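Local coordinates for protein diguanylate cyclase (Pseudomonas aeruginosa, PDB 5M3C) that belongs to the diguanylate cyclase family, joins a GGDEF domain to an EAL domain in one chain, and binds guanosine-5'-triphosphate and calcium ions, at residues 414-419 / 423-428. Sequence-based numbering, arbitrary orientation.
Sequences PPLPAE and SKFLKP
Glu419 and Ser423 lie one turn apart in the helix 418-425, and Ser423 N gives an i to i+4 hydrogen bond to Glu419 O at 2.9 Å. The N-H...O angle is 153°. Pro417 is the N-cap of this helix, and the helical backbone conformation breaks at Leu426.

The side-chain part of the contact is apolar. Leu416 lies near the end of strand 406-417, and its CB points toward the helix. Its CG stands beside the backbone N and anti to the carbonyl carbon (chi1 -62°). Methyl CD1 reaches the ring edge of Phe425, 3.6 Å from CE2 and in the ring plane. The two side chains cross at about a right angle. CD1 also lies 4.3 Å from Lys424 CB, a looser approach. The Lys424 side chain starts toward Leu416 but its outer part turns off, and its CG lies over the rim of one face of the Phe425 ring. The Phe425 ring also meets the ring of Phe421 and touches Leu412, Ser413 and Pro197.

The contact therefore joins the last strand of the EAL domain sheet to the last turn of the helix that follows it. Leu416 is hydrogen-bonded through its backbone to Tyr195 of strand 192-200, next to strand 406-417 in the sheet. The patch lies at the protein surface. Chemically it combines one helical backbone bond with van der Waals packing of a methyl on an aromatic edge, and no side-chain charge is paired between the two segments.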
ATOM      1  N   PRO B 414     -26.794 -17.396 -12.521  1.00 70.61           N
ATOM      2  CA  PRO B 414     -26.620 -15.985 -12.218  1.00 69.29           C
ATOM      3  C   PRO B 414     -27.409 -15.614 -10.969  1.00 68.25           C
ATOM      4  O   PRO B 414     -28.251 -16.395 -10.520  1.00 69.45           O
ATOM      5  CB  PRO B 414     -27.192 -15.286 -13.454  1.00 69.30           C
ATOM      6  CG  PRO B 414     -28.187 -16.244 -14.005  1.00 69.69           C
ATOM      7  CD  PRO B 414     -27.650 -17.613 -13.702  1.00 70.32           C
ATOM      8  N   PRO B 415     -27.135 -14.435 -10.399  1.00 66.36           N
ATOM      9  CA  PRO B 415     -27.869 -13.994  -9.217  1.00 65.03           C
ATOM     10  C   PRO B 415     -29.371 -13.958  -9.477  1.00 63.65           C
ATOM     11  O   PRO B 415     -29.809 -13.387 -10.477  1.00 60.40           O
ATOM     12  CB  PRO B 415     -27.323 -12.585  -8.970  1.00 65.31           C
ATOM     13  CG  PRO B 415     -25.982 -12.570  -9.623  1.00 65.25           C
ATOM     14  CD  PRO B 415     -26.116 -13.459 -10.820  1.00 65.64           C
ATOM     15  N   LEU B 416     -30.144 -14.573  -8.585  1.00 64.40           N
ATOM     16  CA  LEU B 416     -31.596 -14.664  -8.743  1.00 65.66           C
ATOM     17  C   LEU B 416     -32.349 -13.833  -7.701  1.00 65.56           C
ATOM     18  O   LEU B 416     -31.847 -13.609  -6.602  1.00 66.42           O
ATOM     19  CB  LEU B 416     -32.053 -16.122  -8.628  1.00 66.33           C
ATOM     20  CG  LEU B 416     -31.543 -17.134  -9.654  1.00 67.29           C
ATOM     21  CD1 LEU B 416     -32.339 -18.424  -9.526  1.00 67.74           C
ATOM     22  CD2 LEU B 416     -31.633 -16.595 -11.076  1.00 67.46           C
ATOM     23  N   PRO B 417     -33.562 -13.369  -8.050  1.00 64.79           N
ATOM     24  CA  PRO B 417     -34.463 -12.778  -7.061  1.00 64.81           C
ATOM     25  C   PRO B 417     -34.940 -13.811  -6.040  1.00 65.91           C
ATOM     26  O   PRO B 417     -35.065 -14.989  -6.369  1.00 66.42           O
ATOM     27  CB  PRO B 417     -35.638 -12.279  -7.908  1.00 64.39           C
ATOM     28  CG  PRO B 417     -35.083 -12.108  -9.280  1.00 64.00           C
ATOM     29  CD  PRO B 417     -34.059 -13.191  -9.424  1.00 64.44           C
ATOM     30  N   ALA B 418     -35.218 -13.361  -4.820  1.00 67.51           N
ATOM     31  CA  ALA B 418     -35.551 -14.252  -3.702  1.00 69.28           C
ATOM     32  C   ALA B 418     -36.508 -15.394  -4.070  1.00 71.59           C
ATOM     33  O   ALA B 418     -36.154 -16.569  -3.946  1.00 71.43           O
ATOM     34  CB  ALA B 418     -36.124 -13.442  -2.548  1.00 68.79           C
ATOM     35  N   GLU B 419     -37.719 -15.045  -4.500  1.00 74.64           N
ATOM     36  CA  GLU B 419     -38.729 -16.038  -4.873  1.00 76.90           C
ATOM     37  C   GLU B 419     -38.158 -17.079  -5.827  1.00 77.53           C
ATOM     38  O   GLU B 419     -38.299 -18.288  -5.612  1.00 77.29           O
ATOM     39  CB  GLU B 419     -39.936 -15.362  -5.532  1.00 79.17           C
ATOM     40  CG  GLU B 419     -41.069 -15.008  -4.577  1.00 82.26           C
ATOM     41  CD  GLU B 419     -40.737 -13.854  -3.643  1.00 84.90           C
ATOM     42  OE1 GLU B 419     -41.613 -13.475  -2.835  1.00 85.75           O
ATOM     43  OE2 GLU B 419     -39.610 -13.317  -3.718  1.00 86.58           O
ATOM     44  N   SER B 423     -37.450 -21.001  -5.099  1.00 77.37           N
ATOM     45  CA  SER B 423     -38.126 -21.975  -5.950  1.00 77.62           C
ATOM     46  C   SER B 423     -37.153 -22.845  -6.750  1.00 76.97           C
ATOM     47  O   SER B 423     -37.513 -23.943  -7.172  1.00 78.17           O
ATOM     48  CB  SER B 423     -39.101 -21.266  -6.899  1.00 78.28           C
ATOM     49  OG  SER B 423     -39.298 -22.010  -8.092  1.00 78.29           O
ATOM     50  N   LYS B 424     -35.928 -22.370  -6.957  1.00 75.96           N
ATOM     51  CA  LYS B 424     -34.992 -23.084  -7.827  1.00 76.58           C
ATOM     52  C   LYS B 424     -33.897 -23.867  -7.094  1.00 76.73           C
ATOM     53  O   LYS B 424     -33.356 -24.824  -7.649  1.00 77.68           O
ATOM     54  CB  LYS B 424     -34.354 -22.129  -8.839  1.00 77.65           C
ATOM     55  CG  LYS B 424     -33.413 -22.830  -9.808  1.00 79.22           C
ATOM     56  CD  LYS B 424     -33.599 -22.351 -11.239  1.00 80.93           C
ATOM     57  CE  LYS B 424     -32.923 -23.299 -12.222  1.00 81.79           C
ATOM     58  NZ  LYS B 424     -33.320 -23.037 -13.636  1.00 82.05           N
ATOM     59  N   PHE B 425     -33.558 -23.471  -5.870  1.00 75.59           N
ATOM     60  CA  PHE B 425     -32.494 -24.167  -5.136  1.00 73.91           C
ATOM     61  C   PHE B 425     -32.899 -24.613  -3.741  1.00 74.32           C
ATOM     62  O   PHE B 425     -32.137 -25.313  -3.069  1.00 72.99           O
ATOM     63  CB  PHE B 425     -31.252 -23.283  -5.030  1.00 72.80           C
ATOM     64  CG  PHE B 425     -30.691 -22.880  -6.356  1.00 71.53           C
ATOM     65  CD1 PHE B 425     -29.757 -23.673  -6.995  1.00 71.08           C
ATOM     66  CD2 PHE B 425     -31.110 -21.714  -6.971  1.00 71.49           C
ATOM     67  CE1 PHE B 425     -29.242 -23.308  -8.223  1.00 71.43           C
ATOM     68  CE2 PHE B 425     -30.600 -21.341  -8.198  1.00 71.61           C
ATOM     69  CZ  PHE B 425     -29.666 -22.140  -8.826  1.00 71.74           C
ATOM     70  N   LEU B 426     -34.089 -24.221  -3.297  1.00 75.54           N
ATOM     71  CA  LEU B 426     -34.467 -24.457  -1.909  1.00 76.65           C
ATOM     72  C   LEU B 426     -35.540 -25.531  -1.727  1.00 76.77           C
ATOM     73  O   LEU B 426     -36.584 -25.526  -2.385  1.00 76.63           O
ATOM     74  CB  LEU B 426     -34.877 -23.144  -1.240  1.00 76.77           C
ATOM     75  CG  LEU B 426     -33.792 -22.059  -1.297  1.00 77.27           C
ATOM     76  CD1 LEU B 426     -33.888 -21.140  -0.089  1.00 77.08           C
ATOM     77  CD2 LEU B 426     -32.393 -22.659  -1.379  1.00 77.16           C
ATOM     78  N   LYS B 427     -35.244 -26.455  -0.818  1.00 76.47           N
ATOM     79  CA  LYS B 427     -36.138 -27.548  -0.476  1.00 75.92           C
ATOM     80  C   LYS B 427     -36.755 -27.299   0.900  1.00 77.25           C
ATOM     81  O   LYS B 427     -36.192 -26.558   1.710  1.00 78.55           O
ATOM     82  CB  LYS B 427     -35.374 -28.876  -0.484  1.00 75.41           C
ATOM     83  CG  LYS B 427     -35.058 -29.412  -1.875  1.00 75.47           C
ATOM     84  CD  LYS B 427     -33.730 -28.893  -2.408  1.00 74.62           C
ATOM     85  N   PRO B 428     -37.914 -27.927   1.171  1.00 77.55           N
ATOM     86  CA  PRO B 428     -38.707 -27.689   2.388  1.00 76.96           C
ATOM     87  C   PRO B 428     -37.977 -28.029   3.690  1.00 76.48           C
ATOM     88  O   PRO B 428     -37.078 -28.871   3.699  1.00 75.95           O
ATOM     89  CB  PRO B 428     -39.925 -28.607   2.207  1.00 76.56           C
ATOM     90  CG  PRO B 428     -39.952 -28.961   0.756  1.00 76.91           C
ATOM     91  CD  PRO B 428     -38.524 -28.953   0.310  1.00 76.78           C
TER